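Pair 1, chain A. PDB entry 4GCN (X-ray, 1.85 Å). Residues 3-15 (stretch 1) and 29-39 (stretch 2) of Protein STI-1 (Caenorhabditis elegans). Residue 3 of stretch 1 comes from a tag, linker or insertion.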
# COMPACT_ATOMS: atom_id res chain seq x y z
N ALA A 3 3.81 23.57 -6.30
CA ALA A 3 2.43 23.88 -5.95
C ALA A 3 1.53 22.60 -6.01
O ALA A 3 0.75 22.35 -5.11
CB ALA A 3 1.88 25.02 -6.83
N MET A 4 1.70 21.79 -7.04
CA MET A 4 0.89 20.61 -7.23
C MET A 4 1.25 19.54 -6.18
O MET A 4 0.38 18.92 -5.58
CB MET A 4 1.12 20.03 -8.63
CG MET A 4 0.76 20.96 -9.78
SD MET A 4 -1.01 20.91 -9.96
CE MET A 4 -1.15 19.46 -11.02
N THR A 5 2.53 19.29 -5.97
CA THR A 5 2.92 18.22 -5.04
C THR A 5 2.54 18.58 -3.58
O THR A 5 2.14 17.68 -2.81
CB THR A 5 4.40 17.79 -5.20
OG1 THR A 5 5.24 18.87 -4.91
CG2 THR A 5 4.72 17.33 -6.62
N ASP A 6 2.57 19.84 -3.21
CA ASP A 6 2.07 20.25 -1.92
C ASP A 6 0.58 20.11 -1.82
O ASP A 6 0.08 19.69 -0.78
CB ASP A 6 2.39 21.70 -1.62
CG ASP A 6 3.86 21.92 -1.35
OD1 ASP A 6 4.58 20.94 -1.09
OD2 ASP A 6 4.28 23.06 -1.39
N ALA A 7 -0.13 20.54 -2.89
CA ALA A 7 -1.59 20.37 -2.98
C ALA A 7 -1.98 18.90 -2.79
O ALA A 7 -2.92 18.60 -2.11
CB ALA A 7 -2.12 20.88 -4.33
N ALA A 8 -1.24 17.99 -3.39
CA ALA A 8 -1.53 16.59 -3.27
C ALA A 8 -1.42 16.13 -1.83
O ALA A 8 -2.26 15.35 -1.35
CB ALA A 8 -0.61 15.77 -4.17
N ILE A 9 -0.36 16.54 -1.17
CA ILE A 9 -0.18 16.18 0.22
C ILE A 9 -1.36 16.67 1.09
O ILE A 9 -1.72 16.02 2.02
CB ILE A 9 1.19 16.71 0.72
CG1 ILE A 9 2.31 15.88 0.09
CG2 ILE A 9 1.29 16.63 2.23
CD1 ILE A 9 3.71 16.31 0.46
N ALA A 10 -1.87 17.88 0.82
CA ALA A 10 -2.95 18.45 1.58
C ALA A 10 -4.20 17.56 1.40
O ALA A 10 -4.88 17.26 2.35
CB ALA A 10 -3.23 19.92 1.15
N GLU A 11 -4.47 17.12 0.19
CA GLU A 11 -5.53 16.15 -0.02
C GLU A 11 -5.33 14.82 0.73
O GLU A 11 -6.28 14.28 1.30
CB GLU A 11 -5.74 15.88 -1.51
CG GLU A 11 -6.54 16.97 -2.24
CD GLU A 11 -8.02 17.02 -1.80
OE1 GLU A 11 -8.59 16.05 -1.27
OE2 GLU A 11 -8.61 18.05 -1.98
N LYS A 12 -4.09 14.33 0.78
CA LYS A 12 -3.78 13.13 1.53
C LYS A 12 -4.14 13.31 3.01
O LYS A 12 -4.66 12.40 3.64
CB LYS A 12 -2.28 12.79 1.39
CG LYS A 12 -1.80 11.57 2.18
CD LYS A 12 -0.34 11.69 2.55
CE LYS A 12 -0.20 12.77 3.59
NZ LYS A 12 1.03 12.58 4.31
N ASP A 13 -3.82 14.46 3.53
CA ASP A 13 -4.08 14.75 4.95
C ASP A 13 -5.61 14.74 5.20
O ASP A 13 -6.10 14.25 6.24
CB ASP A 13 -3.39 16.04 5.35
CG ASP A 13 -1.89 15.89 5.47
OD1 ASP A 13 -1.37 14.75 5.47
OD2 ASP A 13 -1.21 16.91 5.53
N LEU A 14 -6.37 15.24 4.23
CA LEU A 14 -7.83 15.20 4.32
C LEU A 14 -8.31 13.75 4.23
O LEU A 14 -9.25 13.31 4.93
CB LEU A 14 -8.49 16.05 3.20
CG LEU A 14 -8.19 17.56 3.23
CD1 LEU A 14 -8.96 18.31 2.14
CD2 LEU A 14 -8.54 18.18 4.57
N GLY A 15 -7.74 13.01 3.32
CA GLY A 15 -8.03 11.55 3.27
C GLY A 15 -7.76 10.81 4.60
O GLY A 15 -8.57 9.94 5.02
N VAL A 29 -12.08 9.42 -1.87
CA VAL A 29 -12.32 10.69 -2.62
C VAL A 29 -11.06 11.58 -2.59
O VAL A 29 -10.53 12.03 -3.63
CB VAL A 29 -13.53 11.47 -2.07
CG1 VAL A 29 -13.50 12.96 -2.49
CG2 VAL A 29 -14.85 10.84 -2.54
N HIS A 30 -10.57 11.79 -1.39
CA HIS A 30 -9.42 12.60 -1.16
C HIS A 30 -8.12 12.00 -1.66
O HIS A 30 -7.27 12.71 -2.27
CB HIS A 30 -9.35 12.93 0.32
CG HIS A 30 -10.41 13.97 0.76
ND1 HIS A 30 -10.48 15.24 0.23
CD2 HIS A 30 -11.40 13.90 1.72
CE1 HIS A 30 -11.51 15.92 0.81
NE2 HIS A 30 -12.09 15.10 1.71
N TYR A 31 -7.92 10.70 -1.42
CA TYR A 31 -6.67 10.05 -1.89
C TYR A 31 -6.66 10.06 -3.39
O TYR A 31 -5.64 10.22 -4.00
CB TYR A 31 -6.52 8.63 -1.32
CG TYR A 31 -6.27 8.50 0.19
CD1 TYR A 31 -5.46 9.38 0.88
CD2 TYR A 31 -6.87 7.46 0.91
CE1 TYR A 31 -5.22 9.23 2.26
CE2 TYR A 31 -6.69 7.33 2.25
CZ TYR A 31 -5.85 8.21 2.94
OH TYR A 31 -5.64 8.04 4.27
N ASP A 32 -7.84 9.92 -3.99
CA ASP A 32 -7.95 9.96 -5.47
C ASP A 32 -7.59 11.34 -5.99
O ASP A 32 -6.92 11.46 -7.01
CB ASP A 32 -9.39 9.62 -5.93
CG ASP A 32 -9.71 8.09 -5.83
OD1 ASP A 32 -8.76 7.29 -5.65
OD2 ASP A 32 -10.88 7.73 -5.92
N LYS A 33 -8.04 12.35 -5.27
CA LYS A 33 -7.68 13.74 -5.56
C LYS A 33 -6.16 13.93 -5.41
O LYS A 33 -5.53 14.60 -6.23
CB LYS A 33 -8.48 14.74 -4.72
CG LYS A 33 -9.90 14.96 -5.25
CD LYS A 33 -10.58 16.11 -4.54
CE LYS A 33 -12.09 16.02 -4.63
NZ LYS A 33 -12.58 17.26 -3.98
N ALA A 34 -5.58 13.30 -4.40
CA ALA A 34 -4.10 13.35 -4.24
C ALA A 34 -3.36 12.80 -5.46
O ALA A 34 -2.43 13.43 -5.98
CB ALA A 34 -3.67 12.64 -2.97
N ILE A 35 -3.81 11.64 -5.94
CA ILE A 35 -3.23 10.99 -7.07
C ILE A 35 -3.45 11.80 -8.34
O ILE A 35 -2.58 11.84 -9.19
CB ILE A 35 -3.76 9.53 -7.20
CG1 ILE A 35 -3.24 8.71 -6.00
CG2 ILE A 35 -3.43 8.96 -8.60
CD1 ILE A 35 -4.00 7.44 -5.70
N GLU A 36 -4.60 12.43 -8.46
CA GLU A 36 -4.85 13.35 -9.57
C GLU A 36 -3.83 14.50 -9.62
O GLU A 36 -3.36 14.84 -10.66
CB GLU A 36 -6.24 13.92 -9.45
CG GLU A 36 -6.87 14.35 -10.76
CD GLU A 36 -8.26 14.94 -10.55
OE1 GLU A 36 -8.98 14.48 -9.63
OE2 GLU A 36 -8.63 15.89 -11.28
N LEU A 37 -3.51 15.07 -8.46
CA LEU A 37 -2.56 16.18 -8.34
C LEU A 37 -1.09 15.75 -8.51
O LEU A 37 -0.29 16.52 -9.03
CB LEU A 37 -2.73 16.85 -6.98
CG LEU A 37 -4.05 17.63 -6.83
CD1 LEU A 37 -4.45 17.93 -5.37
CD2 LEU A 37 -3.99 18.93 -7.63
N ASP A 38 -0.75 14.57 -8.00
CA ASP A 38 0.63 14.07 -8.01
C ASP A 38 0.58 12.54 -7.98
O ASP A 38 0.64 11.90 -6.92
CB ASP A 38 1.47 14.63 -6.86
CG ASP A 38 2.92 14.08 -6.86
OD1 ASP A 38 3.41 13.57 -7.88
OD2 ASP A 38 3.54 14.19 -5.78
N PRO A 39 0.50 11.95 -9.17
CA PRO A 39 0.53 10.50 -9.32
C PRO A 39 1.89 9.83 -9.08
O PRO A 39 1.97 8.62 -9.09
CB PRO A 39 0.10 10.31 -10.78
CG PRO A 39 0.54 11.54 -11.46
CD PRO A 39 0.41 12.65 -10.45
O HOH W 1 2.97 14.86 -3.27

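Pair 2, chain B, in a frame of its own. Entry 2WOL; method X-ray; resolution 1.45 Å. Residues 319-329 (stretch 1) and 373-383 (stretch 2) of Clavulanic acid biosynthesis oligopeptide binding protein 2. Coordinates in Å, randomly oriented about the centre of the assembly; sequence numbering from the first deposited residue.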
# COMPACT_ATOMS: atom_id res chain seq x y z
N VAL B 319 15.54 18.84 18.58
CA VAL B 319 15.39 19.04 17.13
C VAL B 319 16.74 19.17 16.42
O VAL B 319 16.87 18.79 15.26
CB VAL B 319 14.47 20.25 16.79
CG1 VAL B 319 15.11 21.58 17.18
CG2 VAL B 319 14.09 20.24 15.30
N HIS B 320 17.75 19.70 17.12
CA HIS B 320 19.05 19.93 16.51
C HIS B 320 19.86 18.66 16.33
O HIS B 320 20.62 18.53 15.37
CB HIS B 320 19.81 21.03 17.25
CG HIS B 320 19.13 22.35 17.15
ND1 HIS B 320 18.46 22.93 18.21
CD2 HIS B 320 18.96 23.18 16.10
CE1 HIS B 320 17.93 24.08 17.81
NE2 HIS B 320 18.22 24.25 16.53
N VAL B 321 19.68 17.71 17.25
CA VAL B 321 20.19 16.36 17.06
C VAL B 321 19.59 15.77 15.78
O VAL B 321 20.31 15.21 14.95
CB VAL B 321 19.89 15.46 18.27
CG1 VAL B 321 20.04 13.98 17.91
CG2 VAL B 321 20.79 15.83 19.44
N ARG B 322 18.28 15.95 15.61
CA ARG B 322 17.59 15.36 14.47
C ARG B 322 18.02 16.00 13.16
O ARG B 322 18.22 15.31 12.16
CB ARG B 322 16.07 15.43 14.65
CG ARG B 322 15.60 14.76 15.94
CD ARG B 322 14.10 14.51 15.96
NE ARG B 322 13.30 15.74 15.88
CZ ARG B 322 12.85 16.42 16.93
NH1 ARG B 322 13.13 16.02 18.17
NH2 ARG B 322 12.12 17.51 16.74
N ARG B 323 18.18 17.32 13.17
CA ARG B 323 18.66 18.04 11.99
C ARG B 323 20.11 17.70 11.65
O ARG B 323 20.46 17.60 10.47
CB ARG B 323 18.47 19.56 12.15
CG ARG B 323 17.00 19.95 12.15
CD ARG B 323 16.79 21.44 12.34
NE ARG B 323 15.36 21.74 12.28
CZ ARG B 323 14.80 22.85 12.76
NH1 ARG B 323 15.53 23.79 13.34
NH2 ARG B 323 13.49 23.00 12.66
N ALA B 324 20.94 17.50 12.67
CA ALA B 324 22.31 17.06 12.46
C ALA B 324 22.34 15.76 11.66
O ALA B 324 23.10 15.63 10.70
CB ALA B 324 23.03 16.88 13.78
N VAL B 325 21.48 14.82 12.04
CA VAL B 325 21.38 13.55 11.34
C VAL B 325 20.96 13.74 9.87
O VAL B 325 21.54 13.13 8.97
CB VAL B 325 20.42 12.58 12.06
CG1 VAL B 325 20.16 11.32 11.23
CG2 VAL B 325 20.99 12.20 13.43
N GLN B 326 19.99 14.62 9.64
CA GLN B 326 19.53 14.89 8.28
C GLN B 326 20.67 15.46 7.42
O GLN B 326 20.90 14.99 6.31
CB GLN B 326 18.33 15.84 8.27
CG GLN B 326 17.16 15.41 9.16
CD GLN B 326 15.94 14.91 8.40
OE1 GLN B 326 15.90 14.91 7.16
NE2 GLN B 326 14.92 14.50 9.14
N TYR B 327 21.39 16.44 7.95
CA TYR B 327 22.50 17.06 7.21
C TYR B 327 23.65 16.09 6.94
O TYR B 327 24.30 16.18 5.90
CB TYR B 327 23.05 18.27 7.96
CG TYR B 327 22.22 19.53 7.84
CD1 TYR B 327 21.68 20.14 8.97
CD2 TYR B 327 22.00 20.13 6.60
CE1 TYR B 327 20.93 21.30 8.88
CE2 TYR B 327 21.24 21.29 6.49
CZ TYR B 327 20.72 21.87 7.64
OH TYR B 327 19.97 23.03 7.55
N ALA B 328 23.91 15.18 7.88
CA ALA B 328 25.04 14.26 7.78
C ALA B 328 24.73 12.97 7.02
O ALA B 328 25.59 12.09 6.90
CB ALA B 328 25.61 13.94 9.16
N ALA B 329 23.52 12.86 6.50
CA ALA B 329 23.13 11.70 5.70
C ALA B 329 23.82 11.75 4.35
O ALA B 329 23.71 12.73 3.61
CB ALA B 329 21.61 11.67 5.52
N GLY B 373 26.39 14.83 2.02
CA GLY B 373 26.28 15.36 3.38
C GLY B 373 26.88 16.75 3.52
O GLY B 373 27.93 17.03 2.95
N ASP B 374 26.19 17.62 4.26
CA ASP B 374 26.74 18.92 4.64
C ASP B 374 27.20 18.80 6.08
O ASP B 374 26.43 19.00 7.02
CB ASP B 374 25.69 20.03 4.48
CG ASP B 374 26.27 21.41 4.75
OD1 ASP B 374 27.35 21.51 5.37
OD2 ASP B 374 25.61 22.41 4.36
N LEU B 375 28.48 18.46 6.24
CA LEU B 375 29.02 18.16 7.56
C LEU B 375 29.23 19.42 8.39
O LEU B 375 29.14 19.37 9.62
CB LEU B 375 30.31 17.35 7.44
CG LEU B 375 30.23 16.05 6.62
CD1 LEU B 375 31.53 15.25 6.76
CD2 LEU B 375 29.03 15.18 7.02
N ASP B 376 29.48 20.55 7.73
CA ASP B 376 29.54 21.83 8.43
C ASP B 376 28.20 22.15 9.09
O ASP B 376 28.15 22.52 10.26
CB ASP B 376 29.93 22.97 7.48
CG ASP B 376 31.41 22.95 7.11
OD1 ASP B 376 32.20 22.25 7.78
OD2 ASP B 376 31.77 23.66 6.15
N ALA B 377 27.11 21.99 8.34
CA ALA B 377 25.77 22.25 8.87
C ALA B 377 25.43 21.28 9.99
O ALA B 377 24.86 21.69 11.01
CB ALA B 377 24.73 22.19 7.76
N ALA B 378 25.78 20.01 9.80
CA ALA B 378 25.53 18.97 10.82
C ALA B 378 26.25 19.28 12.13
O ALA B 378 25.67 19.15 13.21
CB ALA B 378 25.94 17.60 10.30
N ARG B 379 27.51 19.70 12.03
CA ARG B 379 28.31 20.03 13.22
C ARG B 379 27.75 21.24 13.96
O ARG B 379 27.76 21.29 15.19
CB ARG B 379 29.79 20.23 12.87
CG ARG B 379 30.51 18.92 12.60
CD ARG B 379 31.96 19.12 12.19
NE ARG B 379 32.52 17.87 11.67
CZ ARG B 379 32.94 17.68 10.42
NH1 ARG B 379 32.90 18.68 9.54
NH2 ARG B 379 33.42 16.50 10.06
N ALA B 380 27.24 22.21 13.20
CA ALA B 380 26.61 23.38 13.79
C ALA B 380 25.34 22.99 14.55
O ALA B 380 25.08 23.50 15.63
CB ALA B 380 26.31 24.42 12.73
N GLU B 381 24.56 22.06 13.98
CA GLU B 381 23.36 21.54 14.64
C GLU B 381 23.73 20.80 15.92
O GLU B 381 23.08 20.98 16.96
CB GLU B 381 22.56 20.63 13.70
CG GLU B 381 21.96 21.32 12.47
CD GLU B 381 20.83 22.29 12.78
OE1 GLU B 381 20.18 22.16 13.84
OE2 GLU B 381 20.59 23.18 11.93
N LEU B 382 24.78 19.97 15.86
CA LEU B 382 25.27 19.28 17.05
C LEU B 382 25.65 20.25 18.17
O LEU B 382 25.30 20.03 19.33
CB LEU B 382 26.44 18.35 16.72
CG LEU B 382 26.08 17.03 16.02
CD1 LEU B 382 27.33 16.30 15.60
CD2 LEU B 382 25.20 16.15 16.92
N ALA B 383 26.35 21.33 17.81
CA ALA B 383 26.66 22.39 18.76
C ALA B 383 25.40 23.01 19.37
O ALA B 383 25.34 23.25 20.58
CB ALA B 383 27.53 23.46 18.11
O HOH W 2 18.89 23.76 9.79

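Pair 1 and pair 2 are both built from two antiparallel helices packed at close range. In each, the N-to-C directions of the helices make an angle of 167°, and the axes approach to 7.5 Å in pair 1 and 7.8 Å in pair 2. The backbone atoms of 14 central residues superpose with an RMSD of 0.3 Å.

The narrow spacing is met at the centre by a shared pair of alanines. Ala A8 matches Ala B324, Ala A34 matches Ala B378, and the CA atoms face each other at 4.2 Å (Ala A8 to Ala A34) and 4.1 Å (Ala B324 to Ala B378). In both pairs the methyl group of the second helix rests on a carbonyl oxygen of the first: Ala A34 CB lies 3.5 Å from Ala A8 O, and Ala B378 CB lies 3.5 Å from Ala B324 O. Side chains this small let the backbones come together.

Around this centre the larger residues differ. At the position shared by Leu A37 and Glu B381, each side chain fills a hole between four residues of the opposing helix. Leu A37 sits among Met A4, Ala A7, Ala A8 and Glu A11, with its CB 3.7 Å from Ala A8 CB. Glu B381 occupies the equivalent hole among His B320, Arg B323, Ala B324 and Tyr B327. Its carboxylate is linked to the tyrosine through water 2, which lies 2.8 Å from Glu B381 OE2 and 2.6 Å from Tyr B327 OH.

Glu A11 and Tyr B327 also match, and both point toward the other helix. Glu A11 is itself a knob, set among His A30, Lys A33, Ala A34 and Leu A37, and its OE1 accepts a short hydrogen bond of 2.5 Å from His A30 ND1. Tyr B327 instead presents a ring face to Ala B377, the counterpart of Lys A33; Ala B377 CB lies 3.6 Å from Tyr B327 CD2, almost directly over the ring. A ring is also used in pair 1, but there it belongs to His A30, whose face is covered by Leu A14 CB at 3.7 Å from His A30 ND1.

Gly A15 and Gly B373 coincide, although Gly A15 is helical and Gly B373 lies in a loop. A CB on Gly A15 would clash with Tyr A31 CE1, whereas the backbone angles of Gly B373 by themselves call for glycine. The next residue, Asp B374, matches His A30 and caps its helix by accepting from Ala B377 N, while its own N donates to Tyr B327 O at 2.9 Å.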